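Local coordinates for protein probable glutathione S-transferase 5 (Caenorhabditis elegans, PDB 1ZL9) that conjugates reduced glutathione to a wide range of hydrophobic electrophiles, of foreign or internal origin, as a sigma-class glutathione transferase, at residues K133-L138 against Q164-L169. Numbering follows the deposited sequence.
Sequences KFYGFL and QHSADL
Tyr135 reaches across to Ser166 and makes the one hydrogen bond between these two helix segments. Tyr135 OH lies 2.8 Å from Ser166 OG, and either hydroxyl could be the donor. The serine oxygen sits at the edge of the phenol ring, near its plane, and is also 3.4 Å from Tyr135 CE2. With OG beside its own backbone N (chi1 -62°), Ser166 can also bond Ile162 O one turn back in the helix. Two partners therefore hold this buried hydroxyl. The close packing is gathered round the tyrosine ring. Leu138 CD1 lies over the centre of the Tyr135 ring, 3.6 Å above its plane. The His165 side is looser. Its ring comes obliquely to the phenol, with His165 ND1 3.6 Å from Tyr135 OH, and the residue is partly exposed. Bound glutathione is about 13 Å from the His165 side chain. The axes of the two segments come no closer than 13.6 Å, and their N-to-C directions differ by 130°. The long tyrosine side chain therefore makes most of the contact, and little surface is buried between the segments. The contact joins helices 119-145 and 157-171 in the all-helical C-terminal domain of the GST fold, apart from the four-stranded sheet of the thioredoxin-like domain. Helix 84-112 packs on Phe134 and Leu138, while helix 180-191 touches Tyr135 and Leu138 through Leu182.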
loop_
_atom_site.group_PDB
_atom_site.type_symbol
_atom_site.label_atom_id
_atom_site.label_comp_id
_atom_site.label_asym_id
_atom_site.label_seq_id
_atom_site.Cartn_x
_atom_site.Cartn_y
_atom_site.Cartn_z
ATOM N N LYS A 133 3.482 8.371 -17.088
ATOM C CA LYS A 133 3.264 6.933 -16.999
ATOM C C LYS A 133 1.976 6.619 -16.222
ATOM O O LYS A 133 1.135 5.857 -16.669
ATOM C CB LYS A 133 4.466 6.306 -16.334
ATOM C CG LYS A 133 4.340 4.862 -15.931
ATOM C CD LYS A 133 5.720 4.276 -15.512
ATOM C CE LYS A 133 5.696 3.427 -14.243
ATOM N NZ LYS A 133 6.947 3.747 -13.285
ATOM N N PHE A 134 1.818 7.239 -15.054
ATOM C CA PHE A 134 0.743 6.891 -14.187
ATOM C C PHE A 134 -0.580 7.390 -14.719
ATOM O O PHE A 134 -1.549 6.687 -14.648
ATOM C CB PHE A 134 0.995 7.483 -12.759
ATOM C CG PHE A 134 -0.155 7.223 -11.819
ATOM C CD1 PHE A 134 -0.900 8.271 -11.291
ATOM C CD2 PHE A 134 -0.552 5.896 -11.559
ATOM C CE1 PHE A 134 -1.969 8.014 -10.433
ATOM C CE2 PHE A 134 -1.630 5.643 -10.673
ATOM C CZ PHE A 134 -2.356 6.737 -10.172
ATOM N N TYR A 135 -0.604 8.609 -15.268
ATOM C CA TYR A 135 -1.836 9.169 -15.828
ATOM C C TYR A 135 -2.291 8.363 -17.074
ATOM O O TYR A 135 -3.462 8.234 -17.333
ATOM C CB TYR A 135 -1.702 10.677 -16.043
ATOM C CG TYR A 135 -2.139 11.414 -14.794
ATOM C CD1 TYR A 135 -1.428 11.264 -13.582
ATOM C CD2 TYR A 135 -3.296 12.211 -14.793
ATOM C CE1 TYR A 135 -1.885 11.855 -12.374
ATOM C CE2 TYR A 135 -3.778 12.787 -13.624
ATOM C CZ TYR A 135 -3.069 12.631 -12.396
ATOM O OH TYR A 135 -3.547 13.246 -11.236
ATOM N N GLY A 136 -1.382 7.730 -17.768
ATOM C CA GLY A 136 -1.776 6.852 -18.875
ATOM C C GLY A 136 -2.506 5.640 -18.326
ATOM O O GLY A 136 -3.505 5.209 -18.898
ATOM N N PHE A 137 -2.075 5.143 -17.166
ATOM C CA PHE A 137 -2.806 4.059 -16.560
ATOM C C PHE A 137 -4.213 4.536 -16.083
ATOM O O PHE A 137 -5.193 3.786 -16.189
ATOM C CB PHE A 137 -2.063 3.484 -15.388
ATOM C CG PHE A 137 -0.744 2.871 -15.723
ATOM C CD1 PHE A 137 0.313 3.017 -14.862
ATOM C CD2 PHE A 137 -0.580 2.068 -16.841
ATOM C CE1 PHE A 137 1.582 2.390 -15.170
ATOM C CE2 PHE A 137 0.672 1.453 -17.117
ATOM C CZ PHE A 137 1.724 1.632 -16.277
ATOM N N LEU A 138 -4.309 5.758 -15.563
ATOM C CA LEU A 138 -5.589 6.287 -15.111
ATOM C C LEU A 138 -6.578 6.302 -16.313
ATOM O O LEU A 138 -7.743 5.921 -16.196
ATOM C CB LEU A 138 -5.452 7.665 -14.518
ATOM C CG LEU A 138 -4.732 7.671 -13.154
ATOM C CD1 LEU A 138 -4.578 9.190 -12.777
ATOM C CD2 LEU A 138 -5.534 7.004 -12.118
ATOM N N GLN A 164 -8.458 14.943 -6.371
ATOM C CA GLN A 164 -7.845 15.990 -5.552
ATOM C C GLN A 164 -6.370 16.250 -5.998
ATOM O O GLN A 164 -5.907 17.388 -6.062
ATOM C CB GLN A 164 -7.871 15.567 -4.082
ATOM C CG GLN A 164 -7.334 16.683 -3.148
ATOM C CD GLN A 164 -8.005 18.036 -3.333
ATOM O OE1 GLN A 164 -7.379 19.028 -3.800
ATOM N NE2 GLN A 164 -9.269 18.091 -3.014
ATOM N N HIS A 165 -5.681 15.194 -6.363
ATOM C CA HIS A 165 -4.285 15.320 -6.901
ATOM C C HIS A 165 -4.296 16.105 -8.231
ATOM O O HIS A 165 -3.585 17.083 -8.408
ATOM C CB HIS A 165 -3.627 13.935 -7.066
ATOM C CG HIS A 165 -2.189 14.004 -7.523
ATOM N ND1 HIS A 165 -1.778 14.834 -8.523
ATOM C CD2 HIS A 165 -1.067 13.401 -7.092
ATOM C CE1 HIS A 165 -0.480 14.693 -8.732
ATOM N NE2 HIS A 165 -0.025 13.842 -7.879
ATOM N N SER A 166 -5.195 15.715 -9.141
ATOM C CA SER A 166 -5.365 16.401 -10.389
ATOM C C SER A 166 -5.728 17.886 -10.222
ATOM O O SER A 166 -5.186 18.688 -10.926
ATOM C CB SER A 166 -6.390 15.723 -11.278
ATOM O OG SER A 166 -6.014 14.410 -11.626
ATOM N N ALA A 167 -6.690 18.200 -9.352
ATOM C CA ALA A 167 -7.146 19.556 -9.096
ATOM C C ALA A 167 -5.974 20.387 -8.554
ATOM O O ALA A 167 -5.728 21.514 -9.042
ATOM C CB ALA A 167 -8.350 19.574 -8.140
ATOM N N ASP A 168 -5.200 19.798 -7.645
ATOM C CA ASP A 168 -4.004 20.500 -7.150
ATOM C C ASP A 168 -2.969 20.798 -8.250
ATOM O O ASP A 168 -2.466 21.917 -8.363
ATOM C CB ASP A 168 -3.387 19.711 -6.012
ATOM C CG ASP A 168 -4.211 19.796 -4.732
ATOM O OD1 ASP A 168 -5.228 20.518 -4.732
ATOM O OD2 ASP A 168 -3.951 19.205 -3.675
ATOM N N LEU A 169 -2.657 19.821 -9.093
ATOM C CA LEU A 169 -1.646 19.987 -10.136
ATOM C C LEU A 169 -2.145 21.028 -11.103
ATOM O O LEU A 169 -1.372 21.926 -11.463
ATOM C CB LEU A 169 -1.450 18.688 -10.904
ATOM C CG LEU A 169 -0.687 17.608 -10.190
ATOM C CD1 LEU A 169 -0.576 16.429 -11.113
ATOM C CD2 LEU A 169 0.693 18.083 -9.658
#